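Local coordinates for BPT4 GENE 59 helicase assembly protein (Enterobacteria phage T4, PDB 1C1K) that loads the replicative helicase onto fork DNA covered by the single-stranded-DNA-binding protein during phage replication, recombination and repair, at residues V127-A131 with F132-F136; D94-V97 with F98-Y102. All coordinates share one frame; numbering follows the deposited sequence.

Contact 1: V127-A131 with F132-F136; sequences VEVSA and FKEIF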
loop_
_atom_site.group_PDB
_atom_site.type_symbol
_atom_site.label_atom_id
_atom_site.label_comp_id
_atom_site.label_asym_id
_atom_site.label_seq_id
_atom_site.Cartn_x
_atom_site.Cartn_y
_atom_site.Cartn_z
ATOM N N VAL A 127 -3.166 -22.433 -14.171
ATOM C CA VAL A 127 -4.627 -22.390 -14.166
ATOM C C VAL A 127 -5.193 -22.438 -15.584
ATOM O O VAL A 127 -6.397 -22.290 -15.793
ATOM C CB VAL A 127 -5.149 -21.127 -13.441
ATOM C CG1 VAL A 127 -4.700 -21.147 -11.983
ATOM C CG2 VAL A 127 -4.646 -19.867 -14.139
ATOM N N GLU A 128 -4.301 -22.635 -16.549
ATOM C CA GLU A 128 -4.651 -22.750 -17.959
ATOM C C GLU A 128 -5.555 -21.684 -18.542
ATOM O O GLU A 128 -6.593 -21.998 -19.124
ATOM C CB GLU A 128 -5.279 -24.116 -18.215
ATOM C CG GLU A 128 -4.440 -25.265 -17.712
ATOM C CD GLU A 128 -4.650 -26.520 -18.519
ATOM O OE1 GLU A 128 -4.036 -26.644 -19.600
ATOM O OE2 GLU A 128 -5.431 -27.378 -18.067
ATOM N N VAL A 129 -5.170 -20.424 -18.403
ATOM C CA VAL A 129 -5.980 -19.357 -18.965
ATOM C C VAL A 129 -5.920 -19.514 -20.478
ATOM O O VAL A 129 -4.980 -20.120 -21.002
ATOM C CB VAL A 129 -5.430 -17.965 -18.573
ATOM C CG1 VAL A 129 -5.372 -17.844 -17.067
ATOM C CG2 VAL A 129 -4.054 -17.749 -19.174
ATOM N N SER A 130 -6.920 -18.992 -21.179
ATOM C CA SER A 130 -6.932 -19.073 -22.633
ATOM C C SER A 130 -6.243 -17.829 -23.184
ATOM O O SER A 130 -5.850 -17.779 -24.349
ATOM C CB SER A 130 -8.368 -19.164 -23.151
ATOM O OG SER A 130 -8.933 -17.879 -23.311
ATOM N N ALA A 131 -6.101 -16.830 -22.316
ATOM C CA ALA A 131 -5.447 -15.568 -22.640
ATOM C C ALA A 131 -4.943 -14.960 -21.327
ATOM O O ALA A 131 -5.606 -15.078 -20.294
ATOM C CB ALA A 131 -6.432 -14.628 -23.308
ATOM N N PHE A 132 -3.778 -14.314 -21.359
ATOM C CA PHE A 132 -3.217 -13.713 -20.148
ATOM C C PHE A 132 -4.163 -12.704 -19.499
ATOM O O PHE A 132 -4.229 -12.607 -18.273
ATOM C CB PHE A 132 -1.876 -13.037 -20.456
ATOM C CG PHE A 132 -0.998 -12.843 -19.247
ATOM C CD1 PHE A 132 -1.108 -13.683 -18.141
ATOM C CD2 PHE A 132 -0.049 -11.820 -19.219
ATOM C CE1 PHE A 132 -0.283 -13.510 -17.024
ATOM C CE2 PHE A 132 0.778 -11.640 -18.111
ATOM C CZ PHE A 132 0.662 -12.483 -17.012
ATOM N N LYS A 133 -4.899 -11.966 -20.324
ATOM C CA LYS A 133 -5.836 -10.964 -19.825
ATOM C C LYS A 133 -6.855 -11.517 -18.819
ATOM O O LYS A 133 -7.368 -10.779 -17.977
ATOM C CB LYS A 133 -6.568 -10.304 -20.999
ATOM C CG LYS A 133 -7.814 -11.045 -21.468
ATOM C CD LYS A 133 -8.550 -10.258 -22.556
ATOM C CE LYS A 133 -9.665 -11.085 -23.183
ATOM N NZ LYS A 133 -10.556 -10.267 -24.057
ATOM N N GLU A 134 -7.149 -12.811 -18.903
ATOM C CA GLU A 134 -8.110 -13.441 -18.001
ATOM C C GLU A 134 -7.686 -13.374 -16.528
ATOM O O GLU A 134 -8.513 -13.485 -15.619
ATOM C CB GLU A 134 -8.329 -14.901 -18.415
ATOM C CG GLU A 134 -9.197 -15.032 -19.658
ATOM C CD GLU A 134 -9.161 -16.412 -20.290
ATOM O OE1 GLU A 134 -9.608 -16.528 -21.451
ATOM O OE2 GLU A 134 -8.701 -17.377 -19.641
ATOM N N ILE A 135 -6.390 -13.193 -16.299
ATOM C CA ILE A 135 -5.856 -13.108 -14.944
ATOM C C ILE A 135 -6.291 -11.809 -14.266
ATOM O O ILE A 135 -6.597 -11.785 -13.072
ATOM C CB ILE A 135 -4.302 -13.130 -14.964
ATOM C CG1 ILE A 135 -3.795 -14.523 -15.365
ATOM C CG2 ILE A 135 -3.754 -12.699 -13.601
ATOM C CD1 ILE A 135 -4.066 -15.594 -14.341
ATOM N N PHE A 136 -6.342 -10.738 -15.051
ATOM C CA PHE A 136 -6.659 -9.417 -14.536
ATOM C C PHE A 136 -8.109 -8.962 -14.573
ATOM O O PHE A 136 -8.458 -7.984 -13.921
ATOM C CB PHE A 136 -5.776 -8.399 -15.257
ATOM C CG PHE A 136 -4.336 -8.802 -15.314
ATOM C CD1 PHE A 136 -3.850 -9.555 -16.377
ATOM C CD2 PHE A 136 -3.467 -8.468 -14.275
ATOM C CE1 PHE A 136 -2.522 -9.973 -16.406
ATOM C CE2 PHE A 136 -2.142 -8.881 -14.297
ATOM C CZ PHE A 136 -1.668 -9.635 -15.363
#
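E134 folds back on S130 and V129 across a tight turn in the loop that follows helix 109-126. That helix ends in a Schellman motif: E128, with positive phi, is its C-prime residue, V129 N bonding to S124 O and E128 N to K125 O. The chain then reverses into 132-136, whose helical backbone angles come with short i to i+3 bonds from I135 N to F132 O and from F136 N to K133 O.

Followed outward, E134 first sets CB against A131 O at 3.3 Å, the same oxygen that accepts a bond from E134 N. CG stays near that carbonyl; it lies anti to the carbonyl carbon of E134 (chi1 -75°), and the chain runs extended beyond it, carrying the carboxylate back to residue 130. There both oxygens face S130, by different atoms. OE2 takes the backbone N-H of S130 at 2.9 Å in a fairly straight bond (164°), met from above the carboxylate plane, and also lies against CA and CB of V129. OE1 lies 2.4 Å from OG of S130, shorter than an ordinary hydrogen bond, and the details of this second link are doubtful. The secure bond from S130 N to OE2, together with E134 N to A131 O, closes the turn through side chain and backbone.

Beside this polar clasp V129 and I135 meet at about a right angle, V129 CG1 touching I135 CD1 at 3.8 Å, with V127 CG2 farther off at 4.3 Å from the same methyl. I135 is buried, backed by I120 and S124 of helix 109-126 and by Y146. F132 turns away to F208 and V212 of helix 201-216, and CE1 of F136 sits over the centre of its ring, 3.9 Å above the plane.

Contact 2: D94-V97 with F98-Y102; sequences DALV and FYREY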
loop_
_atom_site.group_PDB
_atom_site.type_symbol
_atom_site.label_atom_id
_atom_site.label_comp_id
_atom_site.label_asym_id
_atom_site.label_seq_id
_atom_site.Cartn_x
_atom_site.Cartn_y
_atom_site.Cartn_z
ATOM N N ASP A 94 3.786 -4.105 16.752
ATOM C CA ASP A 94 5.195 -4.444 16.543
ATOM C C ASP A 94 5.652 -3.671 15.303
ATOM O O ASP A 94 6.402 -4.175 14.466
ATOM C CB ASP A 94 5.342 -5.951 16.306
ATOM C CG ASP A 94 6.689 -6.485 16.745
ATOM O OD1 ASP A 94 6.994 -7.654 16.417
ATOM O OD2 ASP A 94 7.443 -5.743 17.416
ATOM N N ALA A 95 5.193 -2.428 15.218
ATOM C CA ALA A 95 5.461 -1.547 14.088
ATOM C C ALA A 95 6.905 -1.321 13.652
ATOM O O ALA A 95 7.193 -1.289 12.458
ATOM C CB ALA A 95 4.791 -0.201 14.341
ATOM N N LEU A 96 7.815 -1.146 14.599
ATOM C CA LEU A 96 9.201 -0.891 14.224
ATOM C C LEU A 96 9.836 -2.104 13.563
ATOM O O LEU A 96 10.568 -1.977 12.578
ATOM C CB LEU A 96 10.010 -0.457 15.448
ATOM C CG LEU A 96 10.202 1.054 15.651
ATOM C CD1 LEU A 96 9.315 1.862 14.706
ATOM C CD2 LEU A 96 9.903 1.400 17.102
ATOM N N VAL A 97 9.551 -3.284 14.101
ATOM C CA VAL A 97 10.092 -4.508 13.531
ATOM C C VAL A 97 9.550 -4.643 12.112
ATOM O O VAL A 97 10.304 -4.886 11.172
ATOM C CB VAL A 97 9.666 -5.739 14.355
ATOM C CG1 VAL A 97 9.875 -7.004 13.548
ATOM C CG2 VAL A 97 10.464 -5.802 15.641
ATOM N N PHE A 98 8.240 -4.464 11.963
ATOM C CA PHE A 98 7.597 -4.579 10.659
ATOM C C PHE A 98 8.161 -3.579 9.658
ATOM O O PHE A 98 8.385 -3.911 8.497
ATOM C CB PHE A 98 6.084 -4.381 10.788
ATOM C CG PHE A 98 5.333 -4.655 9.516
ATOM C CD1 PHE A 98 4.788 -5.911 9.275
ATOM C CD2 PHE A 98 5.201 -3.668 8.543
ATOM C CE1 PHE A 98 4.128 -6.185 8.084
ATOM C CE2 PHE A 98 4.543 -3.928 7.348
ATOM C CZ PHE A 98 4.005 -5.192 7.116
ATOM N N TYR A 99 8.388 -2.354 10.115
ATOM C CA TYR A 99 8.919 -1.294 9.268
ATOM C C TYR A 99 10.331 -1.597 8.766
ATOM O O TYR A 99 10.638 -1.390 7.586
ATOM C CB TYR A 99 8.916 0.021 10.048
ATOM C CG TYR A 99 9.969 1.013 9.616
ATOM C CD1 TYR A 99 9.793 1.791 8.472
ATOM C CD2 TYR A 99 11.107 1.221 10.387
ATOM C CE1 TYR A 99 10.722 2.761 8.111
ATOM C CE2 TYR A 99 12.041 2.185 10.038
ATOM C CZ TYR A 99 11.840 2.957 8.900
ATOM O OH TYR A 99 12.744 3.945 8.582
ATOM N N ARG A 100 11.193 -2.071 9.660
ATOM C CA ARG A 100 12.561 -2.388 9.271
ATOM C C ARG A 100 12.547 -3.439 8.159
ATOM O O ARG A 100 13.303 -3.347 7.192
ATOM C CB ARG A 100 13.350 -2.896 10.483
ATOM C CG ARG A 100 13.802 -1.783 11.426
ATOM C CD ARG A 100 14.824 -2.262 12.454
ATOM N NE ARG A 100 14.198 -2.955 13.579
ATOM C CZ ARG A 100 13.593 -2.347 14.595
ATOM N NH1 ARG A 100 13.524 -1.022 14.640
ATOM N NH2 ARG A 100 13.054 -3.066 15.572
ATOM N N GLU A 101 11.667 -4.427 8.291
ATOM C CA GLU A 101 11.562 -5.476 7.289
ATOM C C GLU A 101 10.998 -4.931 5.977
ATOM O O GLU A 101 11.417 -5.343 4.896
ATOM C CB GLU A 101 10.670 -6.610 7.802
ATOM C CG GLU A 101 11.296 -7.991 7.688
ATOM C CD GLU A 101 11.040 -8.647 6.341
ATOM O OE1 GLU A 101 12.003 -9.179 5.743
ATOM O OE2 GLU A 101 9.875 -8.635 5.882
ATOM N N TYR A 102 10.061 -3.991 6.073
ATOM C CA TYR A 102 9.443 -3.413 4.882
ATOM C C TYR A 102 10.299 -2.419 4.090
ATOM O O TYR A 102 10.161 -2.325 2.868
ATOM C CB TYR A 102 8.108 -2.757 5.246
ATOM C CG TYR A 102 7.063 -2.877 4.155
ATOM C CD1 TYR A 102 6.310 -4.043 4.011
ATOM C CD2 TYR A 102 6.827 -1.825 3.266
ATOM C CE1 TYR A 102 5.341 -4.161 3.012
ATOM C CE2 TYR A 102 5.858 -1.931 2.262
ATOM C CZ TYR A 102 5.116 -3.103 2.142
ATOM O OH TYR A 102 4.130 -3.208 1.177
#
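The guanidinium of R100 lies over the peptide link between L96 and V97: L96 O sits beneath the centre of one face, 3.6 Å from its plane, and V97 N under the same face, nearer the rim. L96 O also lies at the edge of the Y99 ring, close to its plane. R100 reaches back over the preceding turn because CG is anti to the carbonyl carbon and the chain bends at chi3 (-80°). This brings NH1 to 3.6 Å from L96 CB, and NH2 to 3.8 Å from V97 CG2, so aliphatic groups of two successive residues border the charged end. D94 has the opposite charge, but its OD2 is still 6.5 Å from R100 NH2, too far for a salt bridge.

Underneath, L96 O accepts the backbone N-H of R100 at 3.0 Å. A95 O is shared between Y99 N and the side-chain ND2 of N78 in helix 68-81, the helix whose I74 packs on both L96 and Y99. With F98 N to D94 O and E101 N to V97 O, the bonds form the i to i+4 ladder of an alpha-helix's first turns, D94 standing at the N-cap without a side-chain capping bond.

In the fold
Contact 2 comes first along the chain, in the opening turns of helix 95-107; contact 1 follows in the loop between helices 109-126 and 146-152. Helix 109-126 covers most of the sequence between them, and contact 1 begins just past its end. Their centres lie about 35 Å apart and their nearest atoms about 18 Å, so neither touches the other. Contact 2 belongs to the N-terminal sequence family of this mainly helical, two-domain loader, contact 1 to the C-terminal one. Contact 2 packs on helix 68-81, contact 1 on helices 109-126, 146-152 and 201-216. Helix 158-168 is common to both: Y102 OH of contact 2 bonds to E159, and F136 of contact 1 packs on L164 and L168.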